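Local coordinates for protein beta-galactosidase (Bacillus circulans, PDB 4MAD) that probably hydrolyses terminal non-reducing beta-D-galactose residues in beta-D-galactosides, as a family 35 glycoside hydrolase with a (beta/alpha)8 barrel, at residues Ile84-Ile87 with Val88-Ile91; Ala143-Asp146 with Val147-Arg151. All coordinates share one frame; numbering follows the deposited sequence.

Contact 1 of 2, residues Ile84-Ile87 with Val88-Ile91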
ATOM      1  N   ILE A  84      -2.614   2.240 -14.142  1.00 19.78           N
ATOM      2  CA  ILE A  84      -2.878   2.740 -12.826  1.00 19.00           C
ATOM      3  C   ILE A  84      -1.731   3.621 -12.352  1.00 21.58           C
ATOM      4  O   ILE A  84      -1.864   4.357 -11.433  1.00 21.78           O
ATOM      5  CB  ILE A  84      -3.185   1.639 -11.793  1.00 20.26           C
ATOM      6  CG1 ILE A  84      -3.985   2.210 -10.636  1.00 18.94           C
ATOM      7  CG2 ILE A  84      -1.992   1.095 -11.264  1.00 22.21           C
ATOM      8  CD1 ILE A  84      -4.462   1.203  -9.724  1.00 19.96           C
ATOM      9  N   ALA A  85      -0.600   3.502 -13.008  1.00 19.10           N
ATOM     10  CA  ALA A  85       0.565   4.293 -12.696  1.00 20.30           C
ATOM     11  C   ALA A  85       0.695   5.613 -13.496  1.00 20.63           C
ATOM     12  O   ALA A  85       1.686   6.243 -13.398  1.00 20.28           O
ATOM     13  CB  ALA A  85       1.782   3.499 -12.872  1.00 18.82           C
ATOM     14  N   ASP A  86      -0.307   5.983 -14.287  1.00 20.92           N
ATOM     15  CA  ASP A  86      -0.183   7.144 -15.117  1.00 20.29           C
ATOM     16  C   ASP A  86      -0.519   8.344 -14.262  1.00 21.05           C
ATOM     17  O   ASP A  86      -1.608   8.811 -14.272  1.00 21.20           O
ATOM     18  CB  ASP A  86      -1.150   7.065 -16.275  1.00 21.43           C
ATOM     19  CG  ASP A  86      -0.806   8.028 -17.408  1.00 23.95           C
ATOM     20  OD1 ASP A  86      -0.200   9.037 -17.191  1.00 24.31           O
ATOM     21  OD2 ASP A  86      -1.174   7.759 -18.503  1.00 24.14           O
ATOM     22  N   ILE A  87       0.440   8.820 -13.509  1.00 20.11           N
ATOM     23  CA  ILE A  87       0.251   9.955 -12.655  1.00 18.70           C
ATOM     24  C   ILE A  87      -0.049  11.198 -13.451  1.00 19.32           C
ATOM     25  O   ILE A  87      -0.848  11.996 -13.065  1.00 19.34           O
ATOM     26  CB  ILE A  87       1.413  10.109 -11.699  1.00 19.20           C
ATOM     27  CG1 ILE A  87       1.096  11.116 -10.638  1.00 20.48           C
ATOM     28  CG2 ILE A  87       2.653  10.440 -12.406  1.00 20.26           C
ATOM     29  CD1 ILE A  87       2.194  11.286  -9.722  1.00 16.70           C
ATOM     30  N   VAL A  88       0.520  11.299 -14.627  1.00 18.57           N
ATOM     31  CA  VAL A  88       0.178  12.435 -15.429  1.00 17.64           C
ATOM     32  C   VAL A  88      -1.343  12.514 -15.755  1.00 19.62           C
ATOM     33  O   VAL A  88      -1.952  13.530 -15.611  1.00 20.38           O
ATOM     34  CB  VAL A  88       1.042  12.473 -16.656  1.00 19.94           C
ATOM     35  CG1 VAL A  88       0.620  13.531 -17.597  1.00 25.10           C
ATOM     36  CG2 VAL A  88       2.452  12.704 -16.263  1.00 19.54           C
ATOM     37  N   ARG A  89      -1.944  11.415 -16.132  1.00 19.79           N
ATOM     38  CA  ARG A  89      -3.347  11.375 -16.424  1.00 19.83           C
ATOM     39  C   ARG A  89      -4.144  11.728 -15.183  1.00 21.05           C
ATOM     40  O   ARG A  89      -5.080  12.443 -15.259  1.00 19.12           O
ATOM     41  CB  ARG A  89      -3.706   9.999 -16.911  1.00 21.55           C
ATOM     42  CG  ARG A  89      -5.184   9.809 -17.225  1.00 21.78           C
ATOM     43  CD  ARG A  89      -5.524   8.371 -17.543  1.00 30.52           C
ATOM     44  NE  ARG A  89      -6.957   8.154 -17.548  1.00 26.94           N
ATOM     45  CZ  ARG A  89      -7.542   7.026 -17.858  1.00 31.82           C
ATOM     46  NH1 ARG A  89      -6.829   5.978 -18.183  1.00 31.55           N
ATOM     47  NH2 ARG A  89      -8.861   6.966 -17.850  1.00 32.74           N
ATOM     48  N   PHE A  90      -3.720  11.219 -14.042  1.00 17.78           N
ATOM     49  CA  PHE A  90      -4.475  11.455 -12.845  1.00 15.55           C
ATOM     50  C   PHE A  90      -4.498  12.933 -12.544  1.00 17.02           C
ATOM     51  O   PHE A  90      -5.525  13.499 -12.322  1.00 15.62           O
ATOM     52  CB  PHE A  90      -3.856  10.683 -11.686  1.00 16.12           C
ATOM     53  CG  PHE A  90      -4.423  11.053 -10.343  1.00 16.71           C
ATOM     54  CD1 PHE A  90      -5.605  10.570  -9.930  1.00 20.07           C
ATOM     55  CD2 PHE A  90      -3.751  11.867  -9.495  1.00 18.64           C
ATOM     56  CE1 PHE A  90      -6.112  10.901  -8.741  1.00 14.69           C
ATOM     57  CE2 PHE A  90      -4.271  12.197  -8.302  1.00 15.20           C
ATOM     58  CZ  PHE A  90      -5.423  11.718  -7.933  1.00 19.63           C
ATOM     59  N   ILE A  91      -3.322  13.537 -12.587  1.00 14.57           N
ATOM     60  CA  ILE A  91      -3.224  14.945 -12.329  1.00 17.77           C
ATOM     61  C   ILE A  91      -3.983  15.848 -13.342  1.00 17.71           C
ATOM     62  O   ILE A  91      -4.650  16.746 -12.972  1.00 18.34           O
ATOM     63  CB  ILE A  91      -1.769  15.376 -12.204  1.00 16.62           C
ATOM     64  CG1 ILE A  91      -1.128  14.648 -11.015  1.00 18.03           C
ATOM     65  CG2 ILE A  91      -1.669  16.874 -12.102  1.00 18.38           C
ATOM     66  CD1 ILE A  91       0.246  15.010 -10.780  1.00 24.79           C
TER
HETATM   67  O   HOH W   1       2.256   9.338 -16.076  1.00 22.07           O
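Asp-86 caps the start of helix 87-97 by accepting from the backbone of Arg-89. Arg-89 N reaches Asp-86 OD1 at 3.1 Å. It comes from above the carboxylate plane, 64° out of it. A water also donates to Asp-86 OD1, at 2.7 Å, and accepts from Val-88 N. One carboxylate oxygen thus serves two backbone N-H groups of the first turn, one directly and one through water. The carboxylate is carried over the helix start because CG stands anti to the backbone N (chi1 -163°).

The main-chain bonds follow. Phe-90 N donates to Asp-86 O at 3.2 Å. Ile-91 N donates to Ile-87 O at 3.0 Å.

The carboxylate is also in van der Waals contact with the arginine: Asp-86 CG lies 3.5 Å from Arg-89 CB, while the extended arginine chain leads its guanidinium off. The apolar pair is Ile-87 and Ile-91. They lie side by side, with Ile-87 CG1 4.0 Å from Ile-91 CD1. Ile-87 also touches Tyr-40 and Val-67, and the Phe-90 ring meets Trp-48 edge-to-face.

With an alanine here in place of Asp-86, Arg-89 N is likely to lose its capping acceptor and the water one of its two partners. This is an N-cap: a carboxylate accepts from a first-turn N-H that has no carbonyl of an earlier turn to bond to, and reaches a second through water. Its negative charge probably suits the positive end of the helix dipole.

Contact 2 of 2, residues Ala143-Asp146 with Val147-Arg151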
ATOM      1  N   ALA A 143      18.347   9.496  -9.593  1.00 22.85           N
ATOM      2  CA  ALA A 143      18.033   8.946 -10.879  1.00 22.23           C
ATOM      3  C   ALA A 143      16.551   8.849 -11.067  1.00 22.41           C
ATOM      4  O   ALA A 143      16.046   9.142 -12.106  1.00 20.35           O
ATOM      5  CB  ALA A 143      18.651   7.664 -11.055  1.00 23.03           C
ATOM      6  N   TYR A 144      15.875   8.412 -10.036  1.00 18.16           N
ATOM      7  CA  TYR A 144      14.434   8.317 -10.073  1.00 18.75           C
ATOM      8  C   TYR A 144      13.777   9.664 -10.194  1.00 19.15           C
ATOM      9  O   TYR A 144      12.963   9.853 -10.998  1.00 21.03           O
ATOM     10  CB  TYR A 144      13.934   7.590  -8.840  1.00 18.00           C
ATOM     11  CG  TYR A 144      12.490   7.742  -8.555  1.00 18.59           C
ATOM     12  CD1 TYR A 144      11.556   7.465  -9.499  1.00 19.96           C
ATOM     13  CD2 TYR A 144      12.053   8.132  -7.329  1.00 19.89           C
ATOM     14  CE1 TYR A 144      10.216   7.627  -9.241  1.00 18.48           C
ATOM     15  CE2 TYR A 144      10.733   8.320  -7.067  1.00 19.43           C
ATOM     16  CZ  TYR A 144       9.812   8.038  -8.001  1.00 19.47           C
ATOM     17  OH  TYR A 144       8.511   8.195  -7.710  1.00 19.61           O
ATOM     18  N   PHE A 145      14.226  10.591  -9.399  1.00 18.49           N
ATOM     19  CA  PHE A 145      13.694  11.922  -9.405  1.00 21.41           C
ATOM     20  C   PHE A 145      13.906  12.590 -10.768  1.00 20.87           C
ATOM     21  O   PHE A 145      13.109  13.326 -11.221  1.00 16.90           O
ATOM     22  CB  PHE A 145      14.278  12.767  -8.285  1.00 19.83           C
ATOM     23  CG  PHE A 145      13.469  12.745  -6.992  1.00 21.31           C
ATOM     24  CD1 PHE A 145      12.518  11.815  -6.764  1.00 23.65           C
ATOM     25  CD2 PHE A 145      13.683  13.669  -6.026  1.00 22.36           C
ATOM     26  CE1 PHE A 145      11.814  11.836  -5.578  1.00 20.46           C
ATOM     27  CE2 PHE A 145      12.988  13.643  -4.869  1.00 22.69           C
ATOM     28  CZ  PHE A 145      12.072  12.740  -4.670  1.00 19.09           C
ATOM     29  N   ASP A 146      15.018  12.290 -11.402  1.00 22.74           N
ATOM     30  CA  ASP A 146      15.221  12.894 -12.700  1.00 24.39           C
ATOM     31  C   ASP A 146      14.109  12.493 -13.627  1.00 23.25           C
ATOM     32  O   ASP A 146      13.649  13.286 -14.365  1.00 25.10           O
ATOM     33  CB  ASP A 146      16.498  12.432 -13.349  1.00 25.49           C
ATOM     34  CG  ASP A 146      17.708  13.087 -12.788  1.00 28.42           C
ATOM     35  OD1 ASP A 146      17.600  14.033 -12.050  1.00 30.40           O
ATOM     36  OD2 ASP A 146      18.793  12.594 -13.054  1.00 31.82           O
ATOM     37  N   VAL A 147      13.727  11.238 -13.641  1.00 22.55           N
ATOM     38  CA  VAL A 147      12.638  10.817 -14.486  1.00 20.70           C
ATOM     39  C   VAL A 147      11.304  11.341 -14.042  1.00 20.47           C
ATOM     40  O   VAL A 147      10.527  11.828 -14.792  1.00 20.52           O
ATOM     41  CB  VAL A 147      12.603   9.294 -14.576  1.00 21.41           C
ATOM     42  CG1 VAL A 147      11.421   8.805 -15.262  1.00 23.75           C
ATOM     43  CG2 VAL A 147      13.773   8.815 -15.328  1.00 25.96           C
ATOM     44  N   LEU A 148      11.057  11.193 -12.773  1.00 18.86           N
ATOM     45  CA  LEU A 148       9.760  11.588 -12.306  1.00 20.80           C
ATOM     46  C   LEU A 148       9.451  13.053 -12.550  1.00 18.94           C
ATOM     47  O   LEU A 148       8.429  13.364 -13.002  1.00 20.66           O
ATOM     48  CB  LEU A 148       9.641  11.332 -10.816  1.00 15.91           C
ATOM     49  CG  LEU A 148       8.390  11.887 -10.176  1.00 19.49           C
ATOM     50  CD1 LEU A 148       7.221  11.125 -10.620  1.00 16.01           C
ATOM     51  CD2 LEU A 148       8.467  11.939  -8.654  1.00 18.88           C
ATOM     52  N   PHE A 149      10.369  13.940 -12.241  1.00 19.69           N
ATOM     53  CA  PHE A 149      10.137  15.359 -12.392  1.00 20.75           C
ATOM     54  C   PHE A 149       9.964  15.853 -13.848  1.00 22.93           C
ATOM     55  O   PHE A 149       9.321  16.818 -14.127  1.00 20.89           O
ATOM     56  CB  PHE A 149      11.084  16.179 -11.549  1.00 20.27           C
ATOM     57  CG  PHE A 149      10.700  16.199 -10.116  1.00 22.33           C
ATOM     58  CD1 PHE A 149       9.817  17.096  -9.642  1.00 21.92           C
ATOM     59  CD2 PHE A 149      11.171  15.244  -9.277  1.00 24.39           C
ATOM     60  CE1 PHE A 149       9.490  17.080  -8.367  1.00 25.46           C
ATOM     61  CE2 PHE A 149      10.806  15.230  -7.973  1.00 22.30           C
ATOM     62  CZ  PHE A 149       9.973  16.131  -7.528  1.00 21.26           C
ATOM     63  N   GLU A 150      10.588  15.114 -14.722  1.00 23.66           N
ATOM     64  CA  GLU A 150      10.476  15.341 -16.127  1.00 26.68           C
ATOM     65  C   GLU A 150       9.040  15.134 -16.554  1.00 25.66           C
ATOM     66  O   GLU A 150       8.583  15.805 -17.386  1.00 26.82           O
ATOM     67  CB  GLU A 150      11.417  14.434 -16.902  1.00 28.75           C
ATOM     68  CG  GLU A 150      11.566  14.820 -18.316  1.00 39.59           C
ATOM     69  CD  GLU A 150      12.504  13.910 -19.117  1.00 50.34           C
ATOM     70  OE1 GLU A 150      13.645  13.696 -18.716  1.00 49.88           O
ATOM     71  OE2 GLU A 150      12.090  13.416 -20.181  1.00 55.63           O
ATOM     72  N   ARG A 151       8.381  14.134 -16.011  1.00 23.31           N
ATOM     73  CA  ARG A 151       6.993  13.911 -16.253  1.00 23.47           C
ATOM     74  C   ARG A 151       6.089  14.949 -15.611  1.00 23.82           C
ATOM     75  O   ARG A 151       5.137  15.344 -16.184  1.00 24.73           O
ATOM     76  CB  ARG A 151       6.538  12.514 -15.848  1.00 25.84           C
ATOM     77  CG  ARG A 151       7.370  11.363 -16.340  1.00 28.15           C
ATOM     78  CD  ARG A 151       7.382  11.131 -17.781  1.00 30.67           C
ATOM     79  NE  ARG A 151       8.285  10.059 -18.138  1.00 36.24           N
ATOM     80  CZ  ARG A 151       7.888   8.870 -18.526  1.00 32.64           C
ATOM     81  NH1 ARG A 151       6.617   8.589 -18.646  1.00 34.63           N
ATOM     82  NH2 ARG A 151       8.779   7.990 -18.854  1.00 32.49           N
TER
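Phe-149 pushes the edge of its ring against the face of Phe-145, one helical turn earlier. The pair is T-shaped, with ring centroids 5.2 Å apart and planes at 75°. The bump is Phe-149 CE2. It sits 3.7 Å above the Phe-145 ring plane, offset toward the rim, and is 3.8 Å from Phe-145 CG. The same ring edge also lies along the backbone: Phe-149 CD2 is 3.3 Å from Phe-145 O, which lies in the plane of the Phe-149 ring. Phe-149 therefore fits into a corner made by one ring face and one carbonyl oxygen. Its chi1 of -77° sets the ring beside its own backbone N and swings it back toward Phe-145.

A second pair stands on the neighbouring side of the helix. Tyr-144 and Leu-148 lie side by side and point the same way. The leucine fits along the tyrosine at two points. Leu-148 CB approaches Tyr-144 CE1 obliquely at 4.1 Å, and Leu-148 CD2 comes to 3.9 Å from Tyr-144 OH. The same methyl also comes obliquely near the Phe-145 ring, more loosely.

Beneath these side chains run regular helix bonds. Leu-148 N donates to Tyr-144 O at 2.9 Å, and Phe-149 N to Phe-145 O at 3.0 Å.

Helix 179-192 meets the phenylalanine side through Ile-189 and Arg-192, while Tyr-144 stacks on Trp-69. Asp-146 OD1 forms a salt bridge with Arg-192. The chemistry is that of a barrel-surrounding amphipathic helix: aromatic and aliphatic groups interlock on its buried side, and a charged pair ties its exposed side to the next helix.

Overall arrangement
Both contacts lie in the (beta/alpha)8 barrel of the family 35 domain, outside its eight parallel strands. Contact 1 comes first along the chain. It spans the approach to helix 87-97 and its first turn, and that helix leads into strand 100-104. Contact 2 lies within helix 135-152, between that strand and strand 163-167. Their centres are about 14 Å apart. They touch where Val-88 CG2 packs on Arg-151 O at 3.8 Å, and Ile-91 also reaches Leu-152. The cap of one helix is thus set against the later part of the next. Both contacts lie away from the predicted catalytic glutamates and the ligand pockets. Together they pack two neighbouring helices of the barrel's outer layer.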